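Local coordinates for hypothetical protein (Parabacteroides merdae, PDB 4OO3), which is of unknown function but is probably an NAD(P)-dependent oxidoreductase, pairing an NAD-binding Rossmann fold with a C-terminal alpha/beta domain, at residues Pro167-Glu172 and Ala353-Asp358; Gly171-Gly176 and Pro181-Glu186; Asp225-Glu230 and Ile290-Lys295. One frame throughout, in Å; residues are numbered along the deposited sequence.

Interaction 1. Residues Pro167-Glu172 and Ala353-Asp358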
ATOM      1  N   PRO A 167      12.716  12.792 -21.191  1.00 38.34           N
ATOM      2  CA  PRO A 167      14.105  12.480 -21.541  1.00 40.45           C
ATOM      3  C   PRO A 167      15.103  13.620 -21.303  1.00 41.66           C
ATOM      4  O   PRO A 167      16.252  13.367 -20.915  1.00 37.37           O
ATOM      5  CB  PRO A 167      14.026  12.162 -23.032  1.00 40.84           C
ATOM      6  CG  PRO A 167      12.634  11.694 -23.253  1.00 40.19           C
ATOM      7  CD  PRO A 167      11.784  12.445 -22.278  1.00 39.28           C
ATOM      8  N   ALA A 168      14.663  14.855 -21.545  1.00 41.20           N
ATOM      9  CA  ALA A 168      15.494  16.029 -21.300  1.00 42.62           C
ATOM     10  C   ALA A 168      15.914  16.132 -19.835  1.00 41.75           C
ATOM     11  O   ALA A 168      17.010  16.600 -19.525  1.00 42.83           O
ATOM     12  CB  ALA A 168      14.757  17.287 -21.729  1.00 44.80           C
ATOM     13  N   VAL A 169      15.038  15.688 -18.940  1.00 40.49           N
ATOM     14  CA  VAL A 169      15.312  15.727 -17.503  1.00 40.85           C
ATOM     15  C   VAL A 169      16.042  14.468 -17.013  1.00 39.49           C
ATOM     16  O   VAL A 169      17.105  14.563 -16.410  1.00 39.35           O
ATOM     17  CB  VAL A 169      13.995  15.900 -16.713  1.00 40.20           C
ATOM     18  CG1 VAL A 169      14.260  15.944 -15.220  1.00 39.51           C
ATOM     19  CG2 VAL A 169      13.274  17.161 -17.164  1.00 40.35           C
ATOM     20  N   TYR A 170      15.467  13.297 -17.287  1.00 38.37           N
ATOM     21  CA  TYR A 170      15.911  12.022 -16.692  1.00 38.32           C
ATOM     22  C   TYR A 170      16.914  11.252 -17.553  1.00 39.51           C
ATOM     23  O   TYR A 170      17.815  10.574 -17.033  1.00 38.33           O
ATOM     24  CB  TYR A 170      14.689  11.131 -16.472  1.00 35.68           C
ATOM     25  CG  TYR A 170      14.895   9.902 -15.602  1.00 33.62           C
ATOM     26  CD1 TYR A 170      15.408  10.011 -14.319  1.00 33.02           C
ATOM     27  CD2 TYR A 170      14.501   8.644 -16.041  1.00 31.89           C
ATOM     28  CE1 TYR A 170      15.564   8.897 -13.512  1.00 32.15           C
ATOM     29  CE2 TYR A 170      14.643   7.526 -15.240  1.00 31.39           C
ATOM     30  CZ  TYR A 170      15.180   7.658 -13.976  1.00 31.20           C
ATOM     31  OH  TYR A 170      15.327   6.554 -13.174  1.00 29.26           O
ATOM     32  N   GLY A 171      16.743  11.353 -18.867  1.00 38.61           N
ATOM     33  CA  GLY A 171      17.481  10.530 -19.802  1.00 39.05           C
ATOM     34  C   GLY A 171      16.781   9.199 -19.924  1.00 39.49           C
ATOM     35  O   GLY A 171      15.561   9.122 -19.836  1.00 40.08           O
ATOM     36  N   GLU A 172      17.560   8.145 -20.122  1.00 42.48           N
ATOM     37  CA  GLU A 172      17.040   6.792 -20.244  1.00 42.61           C
ATOM     38  C   GLU A 172      17.119   6.157 -18.863  1.00 40.62           C
ATOM     39  O   GLU A 172      17.940   6.568 -18.042  1.00 41.62           O
ATOM     40  CB  GLU A 172      17.899   6.022 -21.249  1.00 47.97           C
ATOM     41  CG  GLU A 172      17.310   4.730 -21.788  1.00 53.66           C
ATOM     42  CD  GLU A 172      18.306   3.972 -22.660  1.00 58.71           C
ATOM     43  OE1 GLU A 172      18.880   4.579 -23.593  1.00 65.84           O
ATOM     44  OE2 GLU A 172      18.525   2.768 -22.412  1.00 54.97           O
ATOM     45  N   ALA A 353      25.507  23.488 -17.673  1.00 64.47           N
ATOM     46  CA  ALA A 353      24.911  24.716 -18.200  1.00 63.62           C
ATOM     47  C   ALA A 353      23.751  24.401 -19.151  1.00 63.76           C
ATOM     48  O   ALA A 353      22.654  24.951 -19.017  1.00 63.60           O
ATOM     49  CB  ALA A 353      25.969  25.549 -18.911  1.00 62.94           C
ATOM     50  N   ALA A 354      24.007  23.507 -20.102  1.00 62.09           N
ATOM     51  CA  ALA A 354      23.008  23.101 -21.088  1.00 59.44           C
ATOM     52  C   ALA A 354      21.887  22.260 -20.461  1.00 56.80           C
ATOM     53  O   ALA A 354      20.733  22.317 -20.898  1.00 55.41           O
ATOM     54  CB  ALA A 354      23.678  22.329 -22.217  1.00 59.84           C
ATOM     55  N   TYR A 355      22.232  21.471 -19.447  1.00 53.76           N
ATOM     56  CA  TYR A 355      21.237  20.679 -18.732  1.00 50.58           C
ATOM     57  C   TYR A 355      20.227  21.595 -18.029  1.00 50.92           C
ATOM     58  O   TYR A 355      19.030  21.337 -18.061  1.00 50.30           O
ATOM     59  CB  TYR A 355      21.903  19.725 -17.728  1.00 47.29           C
ATOM     60  CG  TYR A 355      20.909  18.854 -16.993  1.00 44.68           C
ATOM     61  CD1 TYR A 355      20.169  17.893 -17.675  1.00 42.66           C
ATOM     62  CD2 TYR A 355      20.691  19.005 -15.629  1.00 43.41           C
ATOM     63  CE1 TYR A 355      19.245  17.106 -17.020  1.00 40.30           C
ATOM     64  CE2 TYR A 355      19.768  18.220 -14.963  1.00 41.94           C
ATOM     65  CZ  TYR A 355      19.045  17.273 -15.665  1.00 39.75           C
ATOM     66  OH  TYR A 355      18.124  16.491 -15.018  1.00 35.98           O
ATOM     67  N   GLU A 356      20.713  22.673 -17.421  1.00 54.22           N
ATOM     68  CA  GLU A 356      19.847  23.599 -16.689  1.00 56.91           C
ATOM     69  C   GLU A 356      18.809  24.284 -17.590  1.00 56.19           C
ATOM     70  O   GLU A 356      17.714  24.628 -17.130  1.00 53.29           O
ATOM     71  CB  GLU A 356      20.689  24.646 -15.952  1.00 59.02           C
ATOM     72  CG  GLU A 356      19.877  25.553 -15.037  1.00 62.00           C
ATOM     73  CD  GLU A 356      20.700  26.198 -13.937  1.00 67.22           C
ATOM     74  OE1 GLU A 356      21.889  25.846 -13.773  1.00 69.15           O
ATOM     75  OE2 GLU A 356      20.149  27.061 -13.224  1.00 71.91           O
ATOM     76  N   LYS A 357      19.155  24.469 -18.862  1.00 55.05           N
ATOM     77  CA  LYS A 357      18.234  25.059 -19.837  1.00 56.95           C
ATOM     78  C   LYS A 357      17.167  24.059 -20.292  1.00 54.89           C
ATOM     79  O   LYS A 357      16.010  24.431 -20.495  1.00 53.93           O
ATOM     80  CB  LYS A 357      18.998  25.605 -21.046  1.00 59.04           C
ATOM     81  CG  LYS A 357      20.037  26.656 -20.681  1.00 64.87           C
ATOM     82  CD  LYS A 357      20.285  27.649 -21.808  1.00 70.83           C
ATOM     83  CE  LYS A 357      20.723  26.965 -23.096  1.00 73.89           C
ATOM     84  NZ  LYS A 357      21.077  27.948 -24.157  1.00 75.98           N
ATOM     85  N   ASP A 358      17.557  22.795 -20.457  1.00 55.18           N
ATOM     86  CA  ASP A 358      16.598  21.720 -20.745  1.00 53.93           C
ATOM     87  C   ASP A 358      15.651  21.562 -19.562  1.00 50.46           C
ATOM     88  O   ASP A 358      14.452  21.335 -19.733  1.00 47.70           O
ATOM     89  CB  ASP A 358      17.317  20.386 -20.997  1.00 54.25           C
ATOM     90  CG  ASP A 358      18.172  20.403 -22.255  1.00 56.76           C
ATOM     91  OD1 ASP A 358      17.693  20.870 -23.310  1.00 58.71           O
ATOM     92  OD2 ASP A 358      19.330  19.941 -22.187  1.00 59.16           O
TER
HETATM   93  O   HOH W   1      18.868  17.091 -21.249  1.00 39.75           O
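Tyr355 reaches from helix 352-369 to the short, weakly bonded helical turn 167-170, joining two elements of the alpha/beta C-terminal domain. The backbones come near each other at Ala168 and Asp358, whose CA atoms are 5.8 Å apart.

One direct hydrogen bond joins the two segments: Tyr355 OH donates to Val169 O over 2.6 Å. The angle at the acceptor, 132°, and a donor tilted 18° from the carbonyl plane show that the hydroxyl meets the oxygen well off the line of the C=O bond. Val169 O itself lies near the plane of the phenol ring, at its edge, while the preceding carbonyl oxygen, Ala168 O, approaches Tyr355 CE1 obliquely at 3.4 Å. The ring is carried there by a first torsion that sets CG anti to the backbone N (chi1 -178°), and the tyrosine side chain also touches Ala326 of strand 326-332 and Val344 and Ala346 of strand 341-346. A phenylalanine in place of Tyr355 would probably leave the Val169 carbonyl without this donor, and the short turn freer to shift against helix 352-369.

A water makes the second polar link. It donates to Ala168 O at 2.6 Å and to Asp358 OD2 at 3.0 Å, so an acceptor on each segment is served by one molecule. Both carbonyls belong to the single weak turn, which the chain leaves at Gly171, a residue with positive phi.

The apolar contribution is modest. Ala168 CB and Asp358 CB meet at 4.1 Å on the partly exposed side. The buried Val169 also packs on Leu359 and Ser362 of the same long helix; toward the phenol it offers one branch, with CG1 standing 3.9 Å from Tyr355 OH.

Interaction 2. Residues Gly171-Gly176 and Pro181-Glu186; sequences GEQLKG and PAIVKE
Ala182 CB presses against the backbone of Leu174 and Lys175, and the tight part of the contact gathers round this one methyl group. Leu174 O lies 3.2 Å from Ala182 CB, close for an oxygen facing a carbon, and Lys175 C follows at 3.7 Å from the same methyl. Gln173 closes in beside that carbonyl oxygen: its NE2 is 3.8 Å from Ala182 CB and 3.9 Å from Ile183 CG1, the glutamine crossing the isoleucine at about a right angle.

The amide is held in place by its own neighbours. A bend at chi2 (64°) folds the Gln173 chain back, and NE2 donates to Leu174 O over 2.8 Å in a nearly straight bond (166° at the hydrogen), using a lone pair in the carbonyl plane; OE1 is bonded to Tyr170 OH. The oxygen that faces the alanine methyl is therefore also an acceptor.

Residues 171-182 lead from helix 167-170 into strand 183-190, where Ile183 is the first residue; this is an inner strand of the mixed sheet, between 297-306 and 316-322. Backbone bonds of Leu174 and Ala182 to Lys322, and of Lys175 and Ala182 to Thr298, tie both limbs to the neighbouring strands.

Toward solvent the fit slackens. Leu174 CB only grazes Ala182 CB at 4.4 Å, and the CB of Lys175 is directed away from the strand. Gly176 is exposed, yet its backbone runs close: a CB there would fall 2.5 Å from Ala182 N, a clash, and its phi is positive (62°).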
ATOM      1  N   GLY A 171      16.743  11.353 -18.867  1.00 38.61           N
ATOM      2  CA  GLY A 171      17.481  10.530 -19.802  1.00 39.05           C
ATOM      3  C   GLY A 171      16.781   9.199 -19.924  1.00 39.49           C
ATOM      4  O   GLY A 171      15.561   9.122 -19.836  1.00 40.08           O
ATOM      5  N   GLU A 172      17.560   8.145 -20.122  1.00 42.48           N
ATOM      6  CA  GLU A 172      17.040   6.792 -20.244  1.00 42.61           C
ATOM      7  C   GLU A 172      17.119   6.157 -18.863  1.00 40.62           C
ATOM      8  O   GLU A 172      17.940   6.568 -18.042  1.00 41.62           O
ATOM      9  CB  GLU A 172      17.899   6.022 -21.249  1.00 47.97           C
ATOM     10  CG  GLU A 172      17.310   4.730 -21.788  1.00 53.66           C
ATOM     11  CD  GLU A 172      18.306   3.972 -22.660  1.00 58.71           C
ATOM     12  OE1 GLU A 172      18.880   4.579 -23.593  1.00 65.84           O
ATOM     13  OE2 GLU A 172      18.525   2.768 -22.412  1.00 54.97           O
ATOM     14  N   GLN A 173      16.270   5.168 -18.602  1.00 37.54           N
ATOM     15  CA  GLN A 173      16.316   4.435 -17.335  1.00 38.08           C
ATOM     16  C   GLN A 173      17.531   3.498 -17.324  1.00 35.76           C
ATOM     17  O   GLN A 173      17.666   2.628 -18.188  1.00 34.18           O
ATOM     18  CB  GLN A 173      15.023   3.631 -17.117  1.00 37.91           C
ATOM     19  CG  GLN A 173      15.037   2.689 -15.913  1.00 36.46           C
ATOM     20  CD  GLN A 173      15.172   3.418 -14.589  1.00 34.50           C
ATOM     21  OE1 GLN A 173      14.357   4.278 -14.270  1.00 33.24           O
ATOM     22  NE2 GLN A 173      16.200   3.071 -13.805  1.00 34.59           N
ATOM     23  N   LEU A 174      18.410   3.672 -16.345  1.00 34.11           N
ATOM     24  CA  LEU A 174      19.565   2.796 -16.237  1.00 33.55           C
ATOM     25  C   LEU A 174      19.142   1.455 -15.663  1.00 32.83           C
ATOM     26  O   LEU A 174      18.123   1.359 -14.976  1.00 31.11           O
ATOM     27  CB  LEU A 174      20.654   3.447 -15.388  1.00 35.05           C
ATOM     28  CG  LEU A 174      21.171   4.778 -15.935  1.00 34.69           C
ATOM     29  CD1 LEU A 174      22.318   5.302 -15.090  1.00 35.20           C
ATOM     30  CD2 LEU A 174      21.604   4.633 -17.383  1.00 36.51           C
ATOM     31  N   LYS A 175      19.917   0.419 -15.964  1.00 34.31           N
ATOM     32  CA  LYS A 175      19.620  -0.947 -15.521  1.00 36.09           C
ATOM     33  C   LYS A 175      20.248  -1.239 -14.164  1.00 36.43           C
ATOM     34  O   LYS A 175      19.707  -2.012 -13.375  1.00 34.94           O
ATOM     35  CB  LYS A 175      20.158  -1.971 -16.525  1.00 38.29           C
ATOM     36  CG  LYS A 175      19.798  -1.708 -17.979  1.00 42.37           C
ATOM     37  CD  LYS A 175      18.500  -2.348 -18.417  1.00 42.31           C
ATOM     38  CE  LYS A 175      18.434  -2.379 -19.933  1.00 45.57           C
ATOM     39  NZ  LYS A 175      17.062  -2.092 -20.417  1.00 47.73           N
ATOM     40  N   GLY A 176      21.415  -0.656 -13.913  1.00 36.80           N
ATOM     41  CA  GLY A 176      22.129  -0.906 -12.677  1.00 37.79           C
ATOM     42  C   GLY A 176      22.507  -2.371 -12.570  1.00 41.10           C
ATOM     43  O   GLY A 176      22.552  -3.092 -13.573  1.00 44.06           O
ATOM     44  N   PRO A 181      22.008  -1.178  -7.481  1.00 42.30           N
ATOM     45  CA  PRO A 181      20.686  -1.089  -8.100  1.00 40.20           C
ATOM     46  C   PRO A 181      20.377   0.291  -8.662  1.00 38.13           C
ATOM     47  O   PRO A 181      20.829   1.290  -8.116  1.00 36.16           O
ATOM     48  CB  PRO A 181      19.739  -1.403  -6.945  1.00 39.88           C
ATOM     49  CG  PRO A 181      20.544  -2.241  -6.016  1.00 40.94           C
ATOM     50  CD  PRO A 181      21.938  -1.704  -6.107  1.00 41.77           C
ATOM     51  N   ALA A 182      19.611   0.323  -9.749  1.00 38.16           N
ATOM     52  CA  ALA A 182      19.212   1.571 -10.401  1.00 37.46           C
ATOM     53  C   ALA A 182      17.978   2.182  -9.741  1.00 35.59           C
ATOM     54  O   ALA A 182      17.699   3.365  -9.911  1.00 32.81           O
ATOM     55  CB  ALA A 182      18.949   1.333 -11.885  1.00 38.30           C
ATOM     56  N   ILE A 183      17.227   1.363  -9.009  1.00 36.03           N
ATOM     57  CA  ILE A 183      16.061   1.834  -8.278  1.00 36.17           C
ATOM     58  C   ILE A 183      16.193   1.303  -6.857  1.00 37.46           C
ATOM     59  O   ILE A 183      16.478   0.124  -6.658  1.00 37.92           O
ATOM     60  CB  ILE A 183      14.739   1.389  -8.947  1.00 35.62           C
ATOM     61  CG1 ILE A 183      14.683   1.893 -10.396  1.00 36.72           C
ATOM     62  CG2 ILE A 183      13.545   1.923  -8.172  1.00 33.42           C
ATOM     63  CD1 ILE A 183      13.465   1.442 -11.179  1.00 36.80           C
ATOM     64  N   VAL A 184      16.028   2.195  -5.878  1.00 37.61           N
ATOM     65  CA  VAL A 184      16.214   1.867  -4.466  1.00 33.77           C
ATOM     66  C   VAL A 184      15.137   2.576  -3.645  1.00 33.79           C
ATOM     67  O   VAL A 184      15.006   3.786  -3.756  1.00 32.26           O
ATOM     68  CB  VAL A 184      17.603   2.325  -3.971  1.00 34.65           C
ATOM     69  CG1 VAL A 184      17.762   2.052  -2.481  1.00 34.76           C
ATOM     70  CG2 VAL A 184      18.718   1.637  -4.757  1.00 34.91           C
ATOM     71  N   LYS A 185      14.377   1.824  -2.838  1.00 32.90           N
ATOM     72  CA  LYS A 185      13.354   2.387  -1.924  1.00 33.16           C
ATOM     73  C   LYS A 185      13.437   1.769  -0.530  1.00 34.76           C
ATOM     74  O   LYS A 185      13.317   0.554  -0.366  1.00 34.45           O
ATOM     75  CB  LYS A 185      11.945   2.176  -2.473  1.00 31.15           C
ATOM     76  CG  LYS A 185      11.724   2.891  -3.786  1.00 33.58           C
ATOM     77  CD  LYS A 185      10.309   2.735  -4.314  1.00 32.88           C
ATOM     78  CE  LYS A 185      10.204   3.341  -5.703  1.00 32.56           C
ATOM     79  NZ  LYS A 185      10.363   4.821  -5.691  1.00 33.40           N
ATOM     80  N   GLU A 186      13.643   2.616   0.470  1.00 35.07           N
ATOM     81  CA  GLU A 186      13.865   2.156   1.833  1.00 38.15           C
ATOM     82  C   GLU A 186      12.955   2.930   2.778  1.00 36.05           C
ATOM     83  O   GLU A 186      12.969   4.159   2.784  1.00 34.78           O
ATOM     84  CB  GLU A 186      15.331   2.354   2.217  1.00 42.31           C
ATOM     85  CG  GLU A 186      16.297   1.504   1.400  1.00 48.69           C
ATOM     86  CD  GLU A 186      17.755   1.868   1.626  1.00 59.62           C
ATOM     87  OE1 GLU A 186      18.095   3.076   1.581  1.00 65.48           O
ATOM     88  OE2 GLU A 186      18.568   0.938   1.831  1.00 60.47           O
TER

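Interaction 3. Residues Asp225-Glu230 and Ile290-Lys295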
ATOM      1  N   ASP A 225       5.043  -1.982  -6.010  1.00 25.84           N
ATOM      2  CA  ASP A 225       4.066  -1.324  -6.870  1.00 24.76           C
ATOM      3  C   ASP A 225       4.593   0.002  -7.383  1.00 26.03           C
ATOM      4  O   ASP A 225       4.396   0.329  -8.543  1.00 25.42           O
ATOM      5  CB  ASP A 225       2.750  -1.073  -6.131  1.00 24.87           C
ATOM      6  CG  ASP A 225       1.680  -0.460  -7.036  1.00 26.28           C
ATOM      7  OD1 ASP A 225       1.244  -1.150  -7.978  1.00 24.59           O
ATOM      8  OD2 ASP A 225       1.281   0.710  -6.813  1.00 25.26           O
ATOM      9  N   LEU A 226       5.262   0.767  -6.525  1.00 28.00           N
ATOM     10  CA  LEU A 226       5.817   2.042  -6.961  1.00 29.23           C
ATOM     11  C   LEU A 226       6.887   1.867  -8.035  1.00 30.36           C
ATOM     12  O   LEU A 226       6.889   2.629  -9.001  1.00 31.37           O
ATOM     13  CB  LEU A 226       6.376   2.862  -5.795  1.00 29.45           C
ATOM     14  CG  LEU A 226       5.370   3.589  -4.916  1.00 29.54           C
ATOM     15  CD1 LEU A 226       6.114   4.533  -3.988  1.00 31.41           C
ATOM     16  CD2 LEU A 226       4.333   4.350  -5.730  1.00 30.32           C
ATOM     17  N   VAL A 227       7.785   0.883  -7.895  1.00 29.10           N
ATOM     18  CA  VAL A 227       8.840   0.740  -8.916  1.00 29.06           C
ATOM     19  C   VAL A 227       8.219   0.407 -10.283  1.00 29.07           C
ATOM     20  O   VAL A 227       8.642   0.961 -11.285  1.00 29.35           O
ATOM     21  CB  VAL A 227      10.091  -0.134  -8.528  1.00 28.56           C
ATOM     22  CG1 VAL A 227      10.083  -0.594  -7.082  1.00 28.29           C
ATOM     23  CG2 VAL A 227      10.350  -1.276  -9.504  1.00 27.48           C
ATOM     24  N   GLN A 228       7.194  -0.440 -10.307  1.00 31.18           N
ATOM     25  CA  GLN A 228       6.419  -0.705 -11.531  1.00 30.67           C
ATOM     26  C   GLN A 228       5.737   0.560 -12.062  1.00 30.84           C
ATOM     27  O   GLN A 228       5.848   0.901 -13.236  1.00 29.89           O
ATOM     28  CB  GLN A 228       5.341  -1.766 -11.267  1.00 30.77           C
ATOM     29  CG  GLN A 228       5.882  -3.141 -10.898  1.00 32.06           C
ATOM     30  CD  GLN A 228       4.792  -4.172 -10.633  1.00 33.21           C
ATOM     31  OE1 GLN A 228       3.594  -3.849 -10.521  1.00 31.32           O
ATOM     32  NE2 GLN A 228       5.205  -5.428 -10.525  1.00 31.70           N
ATOM     33  N   TRP A 229       5.030   1.248 -11.175  1.00 30.60           N
ATOM     34  CA  TRP A 229       4.168   2.357 -11.557  1.00 31.02           C
ATOM     35  C   TRP A 229       4.947   3.629 -11.939  1.00 32.45           C
ATOM     36  O   TRP A 229       4.598   4.320 -12.904  1.00 29.91           O
ATOM     37  CB  TRP A 229       3.188   2.629 -10.414  1.00 31.37           C
ATOM     38  CG  TRP A 229       2.074   3.523 -10.763  1.00 31.19           C
ATOM     39  CD1 TRP A 229       0.928   3.197 -11.440  1.00 33.18           C
ATOM     40  CD2 TRP A 229       1.976   4.904 -10.449  1.00 31.05           C
ATOM     41  NE1 TRP A 229       0.125   4.300 -11.566  1.00 30.59           N
ATOM     42  CE2 TRP A 229       0.749   5.365 -10.970  1.00 31.73           C
ATOM     43  CE3 TRP A 229       2.809   5.805  -9.781  1.00 31.68           C
ATOM     44  CZ2 TRP A 229       0.340   6.685 -10.842  1.00 31.78           C
ATOM     45  CZ3 TRP A 229       2.399   7.113  -9.656  1.00 32.51           C
ATOM     46  CH2 TRP A 229       1.175   7.541 -10.182  1.00 31.36           C
ATOM     47  N   GLU A 230       6.003   3.934 -11.195  1.00 33.31           N
ATOM     48  CA  GLU A 230       6.838   5.097 -11.503  1.00 34.93           C
ATOM     49  C   GLU A 230       7.793   4.853 -12.672  1.00 33.47           C
ATOM     50  O   GLU A 230       7.941   5.704 -13.543  1.00 35.93           O
ATOM     51  CB  GLU A 230       7.663   5.501 -10.289  1.00 34.63           C
ATOM     52  CG  GLU A 230       6.858   6.044  -9.125  1.00 36.03           C
ATOM     53  CD  GLU A 230       7.667   6.096  -7.844  1.00 35.52           C
ATOM     54  OE1 GLU A 230       8.725   5.444  -7.771  1.00 38.90           O
ATOM     55  OE2 GLU A 230       7.248   6.778  -6.897  1.00 40.80           O
ATOM     56  N   ILE A 290      14.333  -6.719  -0.551  1.00 32.14           N
ATOM     57  CA  ILE A 290      14.328  -7.503  -1.781  1.00 31.83           C
ATOM     58  C   ILE A 290      15.186  -6.802  -2.816  1.00 32.25           C
ATOM     59  O   ILE A 290      15.046  -5.591  -3.018  1.00 32.64           O
ATOM     60  CB  ILE A 290      12.909  -7.654  -2.381  1.00 31.51           C
ATOM     61  CG1 ILE A 290      11.863  -7.869  -1.279  1.00 30.40           C
ATOM     62  CG2 ILE A 290      12.890  -8.781  -3.419  1.00 31.99           C
ATOM     63  CD1 ILE A 290      10.432  -7.972  -1.776  1.00 29.10           C
ATOM     64  N   VAL A 291      16.082  -7.561  -3.445  1.00 32.77           N
ATOM     65  CA  VAL A 291      16.732  -7.130  -4.671  1.00 33.91           C
ATOM     66  C   VAL A 291      16.215  -8.023  -5.788  1.00 33.77           C
ATOM     67  O   VAL A 291      16.223  -9.246  -5.671  1.00 34.86           O
ATOM     68  CB  VAL A 291      18.268  -7.202  -4.592  1.00 36.00           C
ATOM     69  CG1 VAL A 291      18.893  -6.781  -5.917  1.00 35.49           C
ATOM     70  CG2 VAL A 291      18.773  -6.299  -3.490  1.00 35.60           C
ATOM     71  N   TYR A 292      15.743  -7.399  -6.858  1.00 31.85           N
ATOM     72  CA  TYR A 292      15.207  -8.127  -7.990  1.00 31.97           C
ATOM     73  C   TYR A 292      15.413  -7.348  -9.276  1.00 32.08           C
ATOM     74  O   TYR A 292      15.591  -6.126  -9.259  1.00 30.91           O
ATOM     75  CB  TYR A 292      13.718  -8.407  -7.787  1.00 30.54           C
ATOM     76  CG  TYR A 292      12.843  -7.170  -7.666  1.00 29.06           C
ATOM     77  CD1 TYR A 292      12.749  -6.476  -6.465  1.00 30.00           C
ATOM     78  CD2 TYR A 292      12.093  -6.708  -8.747  1.00 28.04           C
ATOM     79  CE1 TYR A 292      11.944  -5.351  -6.348  1.00 28.43           C
ATOM     80  CE2 TYR A 292      11.284  -5.585  -8.636  1.00 26.80           C
ATOM     81  CZ  TYR A 292      11.212  -4.910  -7.435  1.00 27.81           C
ATOM     82  OH  TYR A 292      10.412  -3.790  -7.309  1.00 27.89           O
ATOM     83  N   LYS A 293      15.384  -8.066 -10.390  1.00 32.91           N
ATOM     84  CA  LYS A 293      15.415  -7.438 -11.699  1.00 34.28           C
ATOM     85  C   LYS A 293      14.007  -7.411 -12.268  1.00 35.01           C
ATOM     86  O   LYS A 293      13.293  -8.416 -12.225  1.00 35.26           O
ATOM     87  CB  LYS A 293      16.372  -8.174 -12.633  1.00 36.23           C
ATOM     88  CG  LYS A 293      17.824  -7.869 -12.320  1.00 37.50           C
ATOM     89  CD  LYS A 293      18.792  -8.619 -13.214  1.00 40.04           C
ATOM     90  CE  LYS A 293      20.187  -8.026 -13.080  1.00 43.29           C
ATOM     91  NZ  LYS A 293      21.247  -8.960 -13.536  1.00 49.16           N
ATOM     92  N   ILE A 294      13.612  -6.243 -12.763  1.00 34.28           N
ATOM     93  CA  ILE A 294      12.342  -6.066 -13.444  1.00 32.43           C
ATOM     94  C   ILE A 294      12.649  -5.527 -14.840  1.00 34.46           C
ATOM     95  O   ILE A 294      13.114  -4.395 -14.988  1.00 33.55           O
ATOM     96  CB  ILE A 294      11.370  -5.147 -12.660  1.00 31.13           C
ATOM     97  CG1 ILE A 294      10.221  -4.693 -13.569  1.00 31.95           C
ATOM     98  CG2 ILE A 294      12.084  -3.932 -12.088  1.00 31.16           C
ATOM     99  CD1 ILE A 294       9.022  -4.159 -12.824  1.00 32.18           C
ATOM    100  N   LYS A 295      12.407  -6.364 -15.852  1.00 36.53           N
ATOM    101  CA  LYS A 295      12.752  -6.062 -17.239  1.00 38.37           C
ATOM    102  C   LYS A 295      14.188  -5.570 -17.365  1.00 38.75           C
ATOM    103  O   LYS A 295      14.452  -4.554 -18.008  1.00 39.34           O
ATOM    104  CB  LYS A 295      11.780  -5.038 -17.838  1.00 37.95           C
ATOM    105  CG  LYS A 295      10.326  -5.403 -17.610  1.00 41.30           C
ATOM    106  CD  LYS A 295       9.449  -5.158 -18.821  1.00 45.87           C
ATOM    107  CE  LYS A 295       9.155  -3.688 -19.027  1.00 47.05           C
ATOM    108  NZ  LYS A 295       9.069  -3.374 -20.479  1.00 49.79           N
TER
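The Tyr292 ring meets Val227 obliquely, with the CG2 methyl neither over a face nor at an edge, 4.3 Å from CZ as modelled; outside the two segments the tyrosine side chain packs on Ala299. Phenol and valine come from opposite directions. The contact is a helix-on-sheet packing: helix 220-231 lies against strand 282-294 of the mixed sheet in the alpha/beta C-terminal domain. The short axes are 11.0 Å apart at closest approach and run 26° from parallel.

Tyr292 and Ile294, two residues apart on the strand, both point toward the helix, while Val291 before them and Lys293 between them pack on Thr298 of the next strand. The phenol owes its direction to a first torsion of 62°, which places CG between the backbone N and the carbonyl carbon. Its hydroxyl ends up at the fork of the valine, with OH 3.2 Å from Val227 CG1. That distance is doubtful as a sign of tightness, because Val227 is modelled with a nearly eclipsed chi1 of -6°; a different setting would move both methyls and change every distance measured from them.

The side chains of Val227 and Ile294 slide past each other in opposite directions, CG2 to CG2 4.1 Å as modelled, so this one valine is shared by two strand residues.

All four touching residues are buried. The helix turns its acidic groups to other partners, with Asp225 OD1 paired to Arg152 NH2 away from the strand. Gln228 lies beside the valine and leans on Asn422 and Ala425 of helix 419-439; toward the strand it presents its aliphatic part, which Ile294 crosses at about a right angle, CD1 standing 3.8 Å from Gln228 CG.

All three contacts belong to the C-terminal domain, at different depths. Interaction 3 is core: every touching residue is buried and the contact is mainly apolar. Interactions 1 and 2 are only partly buried, and each involves a backbone carbonyl, met by a hydroxyl in the first and by a methyl group in the second. Sharing Gly171 and Glu172, these two start from the same piece of chain, but interaction 1 runs on to a distant helix, enclosing interaction 3 in its loop, while interaction 2 closes within a few residues. Interactions 2 and 3, centres about 9 Å apart, touch directly: Lys185 NZ and Glu230 OE1 form a salt bridge of 2.7 Å, beside packing of Ile183 on Val227.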